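Local coordinates for pentalenene synthase (Streptomyces chartreusis NRRL 3882, PDB 6Q4S), which probably converts farnesyl diphosphate into the bicyclic sesquiterpenol 7-epi-alpha-eudesmol, using magnesium ions as cofactor, at residues Thr13-His18 with Ala53-Tyr58; Leu150-Glu155 with Arg178-Ile183; Glu197-Ala202 with Arg291-Met296; Gly220-Ile225 with Arg261-Cys266. All coordinates share one frame; numbering follows the deposited sequence.

Contact 1: residues Thr13-His18 with Ala53-Tyr58; sequences TPVSEH and AAARTY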
loop_
_atom_site.group_PDB
_atom_site.type_symbol
_atom_site.label_atom_id
_atom_site.label_comp_id
_atom_site.label_asym_id
_atom_site.label_seq_id
_atom_site.Cartn_x
_atom_site.Cartn_y
_atom_site.Cartn_z
ATOM N N THR A 13 -3.414 29.231 12.477
ATOM C CA THR A 13 -2.711 28.369 11.532
ATOM C C THR A 13 -2.154 29.214 10.389
ATOM O O THR A 13 -2.896 29.997 9.775
ATOM C CB THR A 13 -3.728 27.192 11.225
ATOM O OG1 THR A 13 -3.232 25.955 11.712
ATOM C CG2 THR A 13 -4.231 27.158 9.887
ATOM N N PRO A 14 -0.829 29.074 10.082
ATOM C CA PRO A 14 -0.271 29.877 8.982
ATOM C C PRO A 14 -0.794 29.553 7.577
ATOM O O PRO A 14 -1.329 28.479 7.320
ATOM C CB PRO A 14 1.249 29.651 9.095
ATOM C CG PRO A 14 1.450 28.489 10.014
ATOM C CD PRO A 14 0.208 28.337 10.846
ATOM N N VAL A 15 -0.683 30.519 6.698
ATOM C CA VAL A 15 -1.040 30.387 5.331
ATOM C C VAL A 15 0.187 30.599 4.461
ATOM O O VAL A 15 0.927 31.542 4.686
ATOM C CB VAL A 15 -2.100 31.413 4.992
ATOM C CG1 VAL A 15 -2.503 31.286 3.543
ATOM C CG2 VAL A 15 -3.327 31.178 5.875
ATOM N N SER A 16 0.414 29.758 3.457
ATOM C CA SER A 16 1.609 29.938 2.637
ATOM C C SER A 16 1.669 31.313 1.935
ATOM O O SER A 16 0.702 31.776 1.267
ATOM C CB SER A 16 1.741 28.842 1.604
ATOM O OG SER A 16 2.799 29.062 0.691
ATOM N N GLU A 17 2.852 31.914 2.005
ATOM C CA GLU A 17 3.163 33.123 1.185
ATOM C C GLU A 17 3.255 32.862 -0.316
ATOM O O GLU A 17 3.213 33.809 -1.158
ATOM C CB GLU A 17 4.460 33.762 1.706
ATOM C CG GLU A 17 5.725 32.983 1.376
ATOM C CD GLU A 17 6.961 33.532 2.071
ATOM O OE1 GLU A 17 7.072 34.784 2.196
ATOM O OE2 GLU A 17 7.825 32.724 2.478
ATOM N N HIS A 18 3.290 31.580 -0.723
ATOM C CA HIS A 18 3.449 31.268 -2.153
ATOM C C HIS A 18 2.205 31.087 -2.947
ATOM O O HIS A 18 2.230 30.654 -4.124
ATOM C CB HIS A 18 4.315 30.007 -2.253
ATOM C CG HIS A 18 5.560 30.118 -1.465
ATOM N ND1 HIS A 18 6.404 31.204 -1.598
ATOM C CD2 HIS A 18 6.120 29.300 -0.546
ATOM C CE1 HIS A 18 7.437 31.035 -0.789
ATOM N NE2 HIS A 18 7.280 29.899 -0.125
ATOM N N ALA A 53 -6.869 26.287 -0.913
ATOM C CA ALA A 53 -6.864 25.191 0.040
ATOM C C ALA A 53 -5.442 24.674 0.258
ATOM O O ALA A 53 -5.010 24.429 1.425
ATOM C CB ALA A 53 -7.787 24.076 -0.478
ATOM N N ALA A 54 -4.703 24.491 -0.855
ATOM C CA ALA A 54 -3.315 23.985 -0.692
ATOM C C ALA A 54 -2.428 24.906 0.164
ATOM O O ALA A 54 -1.630 24.472 1.010
ATOM C CB ALA A 54 -2.710 23.746 -2.041
ATOM N N ALA A 55 -2.581 26.207 -0.067
ATOM C CA ALA A 55 -1.821 27.221 0.696
ATOM C C ALA A 55 -2.134 27.208 2.188
ATOM O O ALA A 55 -1.259 27.498 3.021
ATOM C CB ALA A 55 -2.094 28.617 0.093
ATOM N N ARG A 56 -3.369 26.855 2.554
ATOM C CA ARG A 56 -3.791 26.767 4.016
ATOM C C ARG A 56 -3.503 25.453 4.671
ATOM O O ARG A 56 -3.272 25.371 5.867
ATOM C CB ARG A 56 -5.283 27.040 4.076
ATOM C CG ARG A 56 -5.729 28.416 3.630
ATOM C CD ARG A 56 -7.251 28.529 3.806
ATOM N NE ARG A 56 -7.741 29.852 3.443
ATOM C CZ ARG A 56 -7.632 30.903 4.266
ATOM N NH1 ARG A 56 -7.088 30.782 5.472
ATOM N NH2 ARG A 56 -8.091 32.071 3.887
ATOM N N THR A 57 -3.502 24.367 3.874
ATOM C CA THR A 57 -3.184 23.053 4.419
ATOM C C THR A 57 -1.710 22.609 4.429
ATOM O O THR A 57 -1.309 21.758 5.272
ATOM C CB THR A 57 -4.029 21.937 3.754
ATOM O OG1 THR A 57 -3.848 21.914 2.341
ATOM C CG2 THR A 57 -5.481 22.215 4.020
ATOM N N TYR A 58 -0.912 23.177 3.538
ATOM C CA TYR A 58 0.534 22.889 3.495
ATOM C C TYR A 58 1.314 24.225 3.625
ATOM O O TYR A 58 2.000 24.636 2.708
ATOM C CB TYR A 58 0.892 22.185 2.183
ATOM C CG TYR A 58 0.183 20.836 2.070
ATOM C CD1 TYR A 58 0.420 19.851 3.012
ATOM C CD2 TYR A 58 -0.737 20.601 1.079
ATOM C CE1 TYR A 58 -0.268 18.652 2.981
ATOM C CE2 TYR A 58 -1.428 19.394 1.045
ATOM C CZ TYR A 58 -1.208 18.453 1.998
ATOM O OH TYR A 58 -1.835 17.212 1.989
#

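Contact 2: residues Leu150-Glu155 with Arg178-Ile183; sequences LVAHCE and RRTVGI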
loop_
_atom_site.group_PDB
_atom_site.type_symbol
_atom_site.label_atom_id
_atom_site.label_comp_id
_atom_site.label_asym_id
_atom_site.label_seq_id
_atom_site.Cartn_x
_atom_site.Cartn_y
_atom_site.Cartn_z
ATOM N N LEU A 150 -8.744 5.676 -2.511
ATOM C CA LEU A 150 -9.236 5.498 -3.830
ATOM C C LEU A 150 -10.203 4.296 -3.975
ATOM O O LEU A 150 -11.134 4.371 -4.782
ATOM C CB LEU A 150 -8.118 5.385 -4.820
ATOM C CG LEU A 150 -7.431 6.737 -5.207
ATOM C CD1 LEU A 150 -6.170 6.429 -5.971
ATOM C CD2 LEU A 150 -8.338 7.622 -6.075
ATOM N N VAL A 151 -9.946 3.230 -3.215
ATOM C CA VAL A 151 -10.855 2.106 -3.165
ATOM C C VAL A 151 -12.252 2.570 -2.684
ATOM O O VAL A 151 -13.275 2.258 -3.306
ATOM C CB VAL A 151 -10.330 0.988 -2.266
ATOM C CG1 VAL A 151 -11.437 -0.086 -2.050
ATOM C CG2 VAL A 151 -9.070 0.322 -2.895
ATOM N N ALA A 152 -12.257 3.317 -1.590
ATOM C CA ALA A 152 -13.445 3.860 -1.018
ATOM C C ALA A 152 -14.133 4.792 -2.014
ATOM O O ALA A 152 -15.374 4.767 -2.116
ATOM C CB ALA A 152 -13.126 4.562 0.251
ATOM N N HIS A 153 -13.357 5.603 -2.735
ATOM C CA HIS A 153 -13.947 6.419 -3.796
ATOM C C HIS A 153 -14.667 5.562 -4.836
ATOM O O HIS A 153 -15.751 5.929 -5.277
ATOM C CB HIS A 153 -12.927 7.267 -4.544
ATOM C CG HIS A 153 -13.527 8.110 -5.640
ATOM N ND1 HIS A 153 -14.424 9.128 -5.390
ATOM C CD2 HIS A 153 -13.394 8.061 -6.988
ATOM C CE1 HIS A 153 -14.797 9.688 -6.521
ATOM N NE2 HIS A 153 -14.155 9.095 -7.506
ATOM N N CYS A 154 -14.047 4.472 -5.287
ATOM C CA CYS A 154 -14.723 3.523 -6.210
ATOM C C CYS A 154 -15.998 2.941 -5.604
ATOM O O CYS A 154 -16.991 2.773 -6.329
ATOM C CB CYS A 154 -13.775 2.382 -6.640
ATOM S SG CYS A 154 -12.420 2.996 -7.649
ATOM N N GLU A 155 -15.987 2.586 -4.325
ATOM C CA GLU A 155 -17.227 2.122 -3.664
ATOM C C GLU A 155 -18.363 3.194 -3.700
ATOM O O GLU A 155 -19.559 2.868 -3.843
ATOM C CB GLU A 155 -17.004 1.667 -2.234
ATOM C CG GLU A 155 -16.141 0.401 -2.167
ATOM C CD GLU A 155 -15.806 0.030 -0.771
ATOM O OE1 GLU A 155 -16.447 0.518 0.167
ATOM O OE2 GLU A 155 -14.907 -0.810 -0.601
ATOM N N ARG A 178 -15.364 8.359 6.871
ATOM C CA ARG A 178 -13.962 8.342 7.313
ATOM C C ARG A 178 -13.014 7.861 6.220
ATOM O O ARG A 178 -11.885 8.367 6.080
ATOM C CB ARG A 178 -13.791 7.509 8.557
ATOM C CG ARG A 178 -12.364 7.555 9.131
ATOM C CD ARG A 178 -12.194 6.614 10.299
ATOM N NE ARG A 178 -12.959 7.087 11.483
ATOM C CZ ARG A 178 -13.110 6.391 12.616
ATOM N NH1 ARG A 178 -12.580 5.192 12.745
ATOM N NH2 ARG A 178 -13.775 6.903 13.643
ATOM N N ARG A 179 -13.482 6.911 5.438
ATOM C CA ARG A 179 -12.683 6.376 4.348
ATOM C C ARG A 179 -12.662 7.299 3.119
ATOM O O ARG A 179 -11.627 7.495 2.531
ATOM C CB ARG A 179 -13.143 4.986 3.957
ATOM C CG ARG A 179 -13.201 3.960 5.132
ATOM C CD ARG A 179 -13.933 2.682 4.722
ATOM N NE ARG A 179 -13.387 2.060 3.514
ATOM C CZ ARG A 179 -14.087 1.388 2.618
ATOM N NH1 ARG A 179 -15.412 1.252 2.739
ATOM N NH2 ARG A 179 -13.506 0.933 1.516
ATOM N N THR A 180 -13.814 7.803 2.704
ATOM C CA THR A 180 -13.944 8.548 1.468
ATOM C C THR A 180 -13.345 9.963 1.588
ATOM O O THR A 180 -13.073 10.595 0.571
ATOM C CB THR A 180 -15.434 8.689 0.994
ATOM O OG1 THR A 180 -16.207 9.361 1.985
ATOM C CG2 THR A 180 -16.072 7.290 0.730
ATOM N N VAL A 181 -13.223 10.482 2.795
ATOM C CA VAL A 181 -12.781 11.884 2.917
ATOM C C VAL A 181 -11.273 12.053 2.582
ATOM O O VAL A 181 -10.881 13.120 2.173
ATOM C CB VAL A 181 -13.109 12.470 4.282
ATOM C CG1 VAL A 181 -12.230 11.919 5.365
ATOM C CG2 VAL A 181 -13.004 13.990 4.287
ATOM N N GLY A 182 -10.469 11.003 2.728
ATOM C CA GLY A 182 -9.107 11.027 2.123
ATOM C C GLY A 182 -8.090 11.905 2.892
ATOM O O GLY A 182 -7.137 12.504 2.313
ATOM N N ILE A 183 -8.251 11.939 4.195
ATOM C CA ILE A 183 -7.487 12.827 5.021
ATOM C C ILE A 183 -6.228 12.145 5.561
ATOM O O ILE A 183 -5.277 12.812 5.952
ATOM C CB ILE A 183 -8.383 13.324 6.180
ATOM C CG1 ILE A 183 -9.295 14.433 5.676
ATOM C CG2 ILE A 183 -7.590 13.841 7.342
ATOM C CD1 ILE A 183 -8.582 15.638 5.039
HETATM O O HOH W 1 -14.542 9.993 -2.394
#

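Contact 3: residues Glu197-Ala202 with Arg291-Met296; sequences EVPAQA and RDRVRM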
loop_
_atom_site.group_PDB
_atom_site.type_symbol
_atom_site.label_atom_id
_atom_site.label_comp_id
_atom_site.label_asym_id
_atom_site.label_seq_id
_atom_site.Cartn_x
_atom_site.Cartn_y
_atom_site.Cartn_z
ATOM N N GLU A 197 9.956 13.651 8.958
ATOM C CA GLU A 197 9.182 12.437 9.092
ATOM C C GLU A 197 8.881 12.150 10.528
ATOM O O GLU A 197 9.751 12.282 11.390
ATOM C CB GLU A 197 9.883 11.240 8.481
ATOM C CG GLU A 197 9.918 11.364 6.954
ATOM C CD GLU A 197 10.458 10.138 6.207
ATOM O OE1 GLU A 197 10.405 9.010 6.843
ATOM O OE2 GLU A 197 10.915 10.372 4.997
ATOM N N VAL A 198 7.645 11.752 10.786
ATOM C CA VAL A 198 7.204 11.472 12.161
ATOM C C VAL A 198 7.819 10.141 12.568
ATOM O O VAL A 198 7.811 9.208 11.752
ATOM C CB VAL A 198 5.657 11.381 12.280
ATOM C CG1 VAL A 198 5.239 10.924 13.689
ATOM C CG2 VAL A 198 5.011 12.711 12.017
ATOM N N PRO A 199 8.339 10.019 13.831
ATOM C CA PRO A 199 8.932 8.718 14.232
ATOM C C PRO A 199 7.963 7.586 14.126
ATOM O O PRO A 199 6.807 7.715 14.600
ATOM C CB PRO A 199 9.386 8.954 15.685
ATOM C CG PRO A 199 9.739 10.410 15.665
ATOM C CD PRO A 199 8.692 11.080 14.788
ATOM N N ALA A 200 8.405 6.476 13.499
ATOM C CA ALA A 200 7.472 5.417 13.076
ATOM C C ALA A 200 6.723 4.823 14.257
ATOM O O ALA A 200 5.545 4.494 14.132
ATOM C CB ALA A 200 8.184 4.331 12.273
ATOM N N GLN A 201 7.396 4.699 15.403
ATOM C CA GLN A 201 6.747 4.170 16.621
ATOM C C GLN A 201 5.668 5.123 17.185
ATOM O O GLN A 201 4.753 4.645 17.821
ATOM C CB GLN A 201 7.785 3.774 17.706
ATOM C CG GLN A 201 8.590 4.925 18.289
ATOM C CD GLN A 201 9.851 5.279 17.504
ATOM O OE1 GLN A 201 9.825 5.531 16.298
ATOM N NE2 GLN A 201 10.942 5.352 18.203
ATOM N N ALA A 202 5.774 6.436 16.934
ATOM C CA ALA A 202 4.686 7.366 17.217
ATOM C C ALA A 202 3.483 7.275 16.228
ATOM O O ALA A 202 2.294 7.291 16.643
ATOM C CB ALA A 202 5.200 8.787 17.325
ATOM N N ARG A 291 10.652 14.167 19.661
ATOM C CA ARG A 291 9.496 14.946 20.185
ATOM C C ARG A 291 9.124 16.068 19.294
ATOM O O ARG A 291 7.916 16.317 19.065
ATOM C CB ARG A 291 9.750 15.549 21.562
ATOM C CG ARG A 291 9.598 14.555 22.675
ATOM C CD ARG A 291 10.309 15.002 23.966
ATOM N NE ARG A 291 10.272 13.861 24.864
ATOM C CZ ARG A 291 9.295 13.576 25.724
ATOM N NH1 ARG A 291 8.242 14.366 25.892
ATOM N NH2 ARG A 291 9.375 12.457 26.419
ATOM N N ASP A 292 10.143 16.770 18.803
ATOM C CA ASP A 292 9.932 17.898 17.901
ATOM C C ASP A 292 9.292 17.502 16.546
ATOM O O ASP A 292 8.585 18.319 15.902
ATOM C CB ASP A 292 11.263 18.609 17.625
ATOM C CG ASP A 292 11.107 19.789 16.676
ATOM O OD1 ASP A 292 10.364 20.709 17.057
ATOM O OD2 ASP A 292 11.684 19.803 15.541
ATOM N N ARG A 293 9.637 16.311 16.073
ATOM C CA ARG A 293 9.112 15.785 14.803
ATOM C C ARG A 293 7.627 15.367 14.996
ATOM O O ARG A 293 6.815 15.630 14.131
ATOM C CB ARG A 293 9.999 14.624 14.275
ATOM C CG ARG A 293 11.356 15.115 13.697
ATOM C CD ARG A 293 12.432 14.010 13.781
ATOM N NE ARG A 293 11.949 12.765 13.172
ATOM C CZ ARG A 293 12.391 11.533 13.398
ATOM N NH1 ARG A 293 13.397 11.284 14.222
ATOM N NH2 ARG A 293 11.821 10.511 12.765
ATOM N N VAL A 294 7.334 14.729 16.129
ATOM C CA VAL A 294 5.953 14.494 16.592
ATOM C C VAL A 294 5.095 15.749 16.611
ATOM O O VAL A 294 3.999 15.839 15.919
ATOM C CB VAL A 294 5.933 13.764 17.942
ATOM C CG1 VAL A 294 4.507 13.692 18.531
ATOM C CG2 VAL A 294 6.448 12.357 17.756
ATOM N N ARG A 295 5.607 16.761 17.299
ATOM C CA ARG A 295 4.923 18.051 17.372
ATOM C C ARG A 295 4.627 18.581 15.988
ATOM O O ARG A 295 3.510 19.032 15.731
ATOM C CB ARG A 295 5.702 19.084 18.225
ATOM C CG ARG A 295 5.092 20.485 18.224
ATOM C CD ARG A 295 5.923 21.552 18.961
ATOM N NE ARG A 295 7.254 21.694 18.359
ATOM C CZ ARG A 295 7.517 22.280 17.183
ATOM N NH1 ARG A 295 6.572 22.838 16.425
ATOM N NH2 ARG A 295 8.768 22.321 16.751
ATOM N N MET A 296 5.592 18.507 15.062
ATOM C CA MET A 296 5.318 18.944 13.688
ATOM C C MET A 296 4.210 18.087 12.979
ATOM O O MET A 296 3.449 18.613 12.146
ATOM C CB MET A 296 6.613 18.943 12.834
ATOM C CG MET A 296 7.563 20.120 13.136
ATOM S SD MET A 296 9.027 20.248 12.032
ATOM C CE MET A 296 9.899 18.770 12.587
#

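Contact 4: residues Gly220-Ile225 with Arg261-Cys266; sequences GFMNDI and RMTIAC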
loop_
_atom_site.group_PDB
_atom_site.type_symbol
_atom_site.label_atom_id
_atom_site.label_comp_id
_atom_site.label_asym_id
_atom_site.label_seq_id
_atom_site.Cartn_x
_atom_site.Cartn_y
_atom_site.Cartn_z
ATOM N N GLY A 220 -14.670 15.340 7.450
ATOM C CA GLY A 220 -15.739 14.810 6.542
ATOM C C GLY A 220 -17.112 15.347 6.954
ATOM O O GLY A 220 -17.941 15.699 6.105
ATOM N N PHE A 221 -17.327 15.426 8.258
ATOM C CA PHE A 221 -18.632 15.927 8.787
ATOM C C PHE A 221 -18.793 17.448 8.542
ATOM O O PHE A 221 -19.872 17.900 8.163
ATOM C CB PHE A 221 -18.748 15.640 10.259
ATOM C CG PHE A 221 -18.867 14.157 10.621
ATOM C CD1 PHE A 221 -19.141 13.152 9.696
ATOM C CD2 PHE A 221 -18.676 13.792 11.932
ATOM C CE1 PHE A 221 -19.194 11.793 10.088
ATOM C CE2 PHE A 221 -18.731 12.452 12.329
ATOM C CZ PHE A 221 -19.000 11.470 11.428
ATOM N N MET A 222 -17.709 18.242 8.695
ATOM C CA MET A 222 -17.776 19.681 8.334
ATOM C C MET A 222 -18.045 19.873 6.878
ATOM O O MET A 222 -18.873 20.703 6.472
ATOM C CB MET A 222 -16.462 20.420 8.720
ATOM C CG MET A 222 -16.242 20.478 10.224
ATOM S SD MET A 222 -14.873 21.491 10.938
ATOM C CE MET A 222 -15.095 22.808 9.836
ATOM N N ASN A 223 -17.363 19.098 6.047
ATOM C CA ASN A 223 -17.647 19.164 4.668
ATOM C C ASN A 223 -19.075 18.749 4.301
ATOM O O ASN A 223 -19.635 19.372 3.406
ATOM C CB ASN A 223 -16.666 18.370 3.822
ATOM C CG ASN A 223 -15.239 18.960 3.836
ATOM O OD1 ASN A 223 -14.985 20.001 4.424
ATOM N ND2 ASN A 223 -14.323 18.260 3.212
ATOM N N ASP A 224 -19.669 17.736 4.953
ATOM C CA ASP A 224 -21.090 17.439 4.690
ATOM C C ASP A 224 -22.026 18.607 5.119
ATOM O O ASP A 224 -22.910 18.931 4.403
ATOM C CB ASP A 224 -21.521 16.197 5.439
ATOM C CG ASP A 224 -20.914 14.890 4.860
ATOM O OD1 ASP A 224 -20.070 14.921 3.897
ATOM O OD2 ASP A 224 -21.369 13.818 5.349
ATOM N N ILE A 225 -21.786 19.183 6.285
ATOM C CA ILE A 225 -22.569 20.333 6.765
ATOM C C ILE A 225 -22.488 21.469 5.761
ATOM O O ILE A 225 -23.496 22.090 5.454
ATOM C CB ILE A 225 -22.138 20.788 8.145
ATOM C CG1 ILE A 225 -22.453 19.679 9.157
ATOM C CG2 ILE A 225 -22.833 22.101 8.535
ATOM C CD1 ILE A 225 -21.732 19.848 10.458
ATOM N N ARG A 261 -23.502 18.788 16.607
ATOM C CA ARG A 261 -23.057 18.145 17.860
ATOM C C ARG A 261 -22.070 16.927 17.649
ATOM O O ARG A 261 -21.173 16.706 18.434
ATOM C CB ARG A 261 -24.271 17.732 18.734
ATOM C CG ARG A 261 -23.943 17.455 20.206
ATOM C CD ARG A 261 -24.917 16.495 20.920
ATOM N NE ARG A 261 -24.969 15.204 20.224
ATOM C CZ ARG A 261 -24.009 14.272 20.234
ATOM N NH1 ARG A 261 -22.902 14.388 20.969
ATOM N NH2 ARG A 261 -24.177 13.193 19.501
ATOM N N MET A 262 -22.310 16.099 16.657
ATOM C CA MET A 262 -21.386 14.979 16.338
ATOM C C MET A 262 -19.928 15.456 16.014
ATOM O O MET A 262 -18.923 14.850 16.440
ATOM C CB MET A 262 -21.928 14.258 15.112
ATOM C CG MET A 262 -23.188 13.433 15.386
ATOM S SD MET A 262 -23.629 12.368 13.992
ATOM C CE MET A 262 -22.358 11.093 14.063
ATOM N N THR A 263 -19.884 16.551 15.267
ATOM C CA THR A 263 -18.668 17.176 14.802
ATOM C C THR A 263 -17.883 17.757 15.937
ATOM O O THR A 263 -16.704 17.443 16.072
ATOM C CB THR A 263 -18.955 18.234 13.764
ATOM O OG1 THR A 263 -19.682 17.665 12.696
ATOM C CG2 THR A 263 -17.673 18.814 13.202
ATOM N N ILE A 264 -18.541 18.537 16.796
ATOM C CA ILE A 264 -17.919 19.047 18.028
ATOM C C ILE A 264 -17.468 17.938 18.987
ATOM O O ILE A 264 -16.403 18.031 19.583
ATOM C CB ILE A 264 -18.868 20.072 18.728
ATOM C CG1 ILE A 264 -18.897 21.356 17.904
ATOM C CG2 ILE A 264 -18.471 20.352 20.181
ATOM C CD1 ILE A 264 -20.194 22.101 18.026
ATOM N N ALA A 265 -18.246 16.866 19.122
ATOM C CA ALA A 265 -17.813 15.698 19.885
ATOM C C ALA A 265 -16.518 14.985 19.312
ATOM O O ALA A 265 -15.701 14.509 20.094
ATOM C CB ALA A 265 -18.975 14.680 19.974
ATOM N N CYS A 266 -16.392 14.844 17.986
ATOM C CA CYS A 266 -15.136 14.322 17.330
ATOM C C CYS A 266 -13.985 15.250 17.625
ATOM O O CYS A 266 -12.941 14.789 18.054
ATOM C CB CYS A 266 -15.264 14.256 15.806
ATOM S SG CYS A 266 -16.373 12.935 15.282
#

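Contact 1: residues Thr13-His18 with Ala53-Tyr58
S16 and A55 join a loop to the end of a helix by one backbone hydrogen bond. The loop is T13-H18, close to the N-terminus, and it leads into helix 19-32. The helix is 50-57, met at its last turn. S16 N donates to A55 O over 2.8 Å. The bond is nearly straight, 173° at the hydrogen.

Van der Waals contacts flank this bond. S16 CB lies 4.1 Å from A55 CB, and V15 CG1 lies 4.4 Å from the same A55 CB. V15 and R56 run side by side and point the same way. V15 CG2 sits 3.8 Å from R56 NH1, approaching the guanidinium obliquely. V15 is exposed, while S16 and A55 are buried.

S16 also shapes its own loop. Its OG is anti to the backbone N (chi1 173°) and accepts from H18 N at 2.9 Å. This is an ST turn, and H18 is the N-cap residue of helix 19-32. On the other segment, A53 O takes two donors, T57 N and T57 OG1.

Helix 63-79 meets S16 through M66. Helix 288-313 meets R56 through E310. Beyond the helix end, Y58 OH is bonded to S186 O.

A55 O belongs to a turn where the helix is running out of its own N-H donors. S16 N supplies one from the loop. The partial negative charge of a helix C-terminus would probably strengthen this bond, which ties the N-terminal loop to helix 50-57.

Contact 2: residues Leu150-Glu155 with Arg178-Ile183
R179 and E155 form the polar half of this contact, and A152 forms its tight apolar half. L150-E155 lies within helix 136-161. R178-I183 starts on helix 170-180 and runs on into a turn.

A152 CB packs 3.7 Å from R179 CB. The R179 chain bends at chi3 (54°), which turns NE back to 4.1 Å from A152 CB. The methyl group thus lies over one face of the guanidinium, offset toward its rim. T180 CG2 adds to this tight part, 4.0 Å from A152 CB.

The salt bridge is end-on, with one nitrogen to each oxygen. R179 NH1 donates to E155 OE1 at 2.9 Å. R179 NH2 donates to E155 OE2 at 3.1 Å, and this bond is nearly straight (171°). The two side chains cross at about a right angle, with their planes 59° apart. A leucine in place of R179 would probably leave the E155 carboxylate without its charge mate and the A152 methyl without the flat group beneath it.

The other edge is looser. H153 and T180 do not touch. A water lies between them, 3.1 Å from H153 ND1 and weakly bonded to T180 O.

T180 OG1 is bonded to R177, which probably binds substrate. G182, with positive phi, marks the break before helix 183-194, consistent with the helix G break of class I terpene synthases. R107 and P108 of the second subunit pack on V151 and R179. V151 meets helix 90-103 through I102. R178 reaches D217 of helix 206-228 in a salt bridge.

Contact 3: residues Glu197-Ala202 with Arg291-Met296
R293 and P199 cross obliquely, and the guanidinium is laid against the proline ring. P199 CG stands 3.5 Å above the guanidinium plane, offset toward the rim. The same flat group points its N-H edge at E197 O. NE donates to E197 O at 2.9 Å, nearly along the C=O axis (173°). NH2 donates to that oxygen too, at 3.1 Å and from above the carbonyl plane. Both bonds lie in the guanidinium plane, so they help fix its rotation. The E197 side chain leads elsewhere, and its OE1 bonds S135 OG.

V294 carries the apolar side. Its CG2 is anti to the carbonyl carbon and touches both A202 CB, at 3.8 Å, and P199 CD, at 3.9 Å.

An alanine in place of R293 would probably leave E197 O without these two donors and the P199 ring without the flat group against it.

The contact joins the start of the short helix 200-203 to helix 288-313, away from the annotated sites. A200 and Q201 meet their own copies in the second subunit. V294 also packs on V277, M280 and C281 of helix 252-284. E191 of helix 183-194 accepts from V198 N.

Contact 4: residues Gly220-Ile225 with Arg261-Cys266
T263 OG1 is hydrogen-bonded to A259 O, one turn earlier in its own helix, and has carbon neighbours across the contact. F221 CB comes to 3.3 Å of this T263 OG1 and I225 CD1 to 3.7 Å. OG1 is anti to the carbonyl carbon (chi1 -56°), while the other branch, CG2, meets M222 CG at 3.7 Å. M222 and T263 cross at about a right angle. F221 and I225 each slide past T263 in the opposite direction.

The two helices, 206-228 and 252-284, run antiparallel in the all-helical fold of class I terpene synthases. The axes of the two short segments approach to 9.7 Å, at 155° between their directions. On helix 206-228, N223 probably binds a magnesium ion together with S227 and E231.

The F221 ring meets the sulfur-bearing side chains of the other helix. C266 SG makes an oblique sulfur-aromatic contact with it, 5.0 Å from the ring centroid and 3.8 Å from F221 CE2. M262 CE comes to 4.2 Å of the same CE2. F221 also touches A174 of helix 170-180 and L240 of helix 240-248. The neighbouring D224 holds R177, a probable substrate ligand, in a salt bridge through OD1.

Contacts 1 and 2 follow one another along the chain, and both close before the other two open. Contact 4 is nested inside the loop closed by contact 3. Contacts 2 and 4 are the nearest pair, with centres 17 Å apart, and they touch where V181 CG2 packs 3.6 Å from G220 CA. Both lie near residues that probably bind substrate or magnesium. Contacts 3 and 4 are the most distant pair, 27 Å between centres, yet helices 200-203 and 206-228 are consecutive, as are 252-284 and 288-313. Contacts 2 and 3 also touch the second subunit. The four contacts tie the N-terminal loop and the active-site helices into one helical fold.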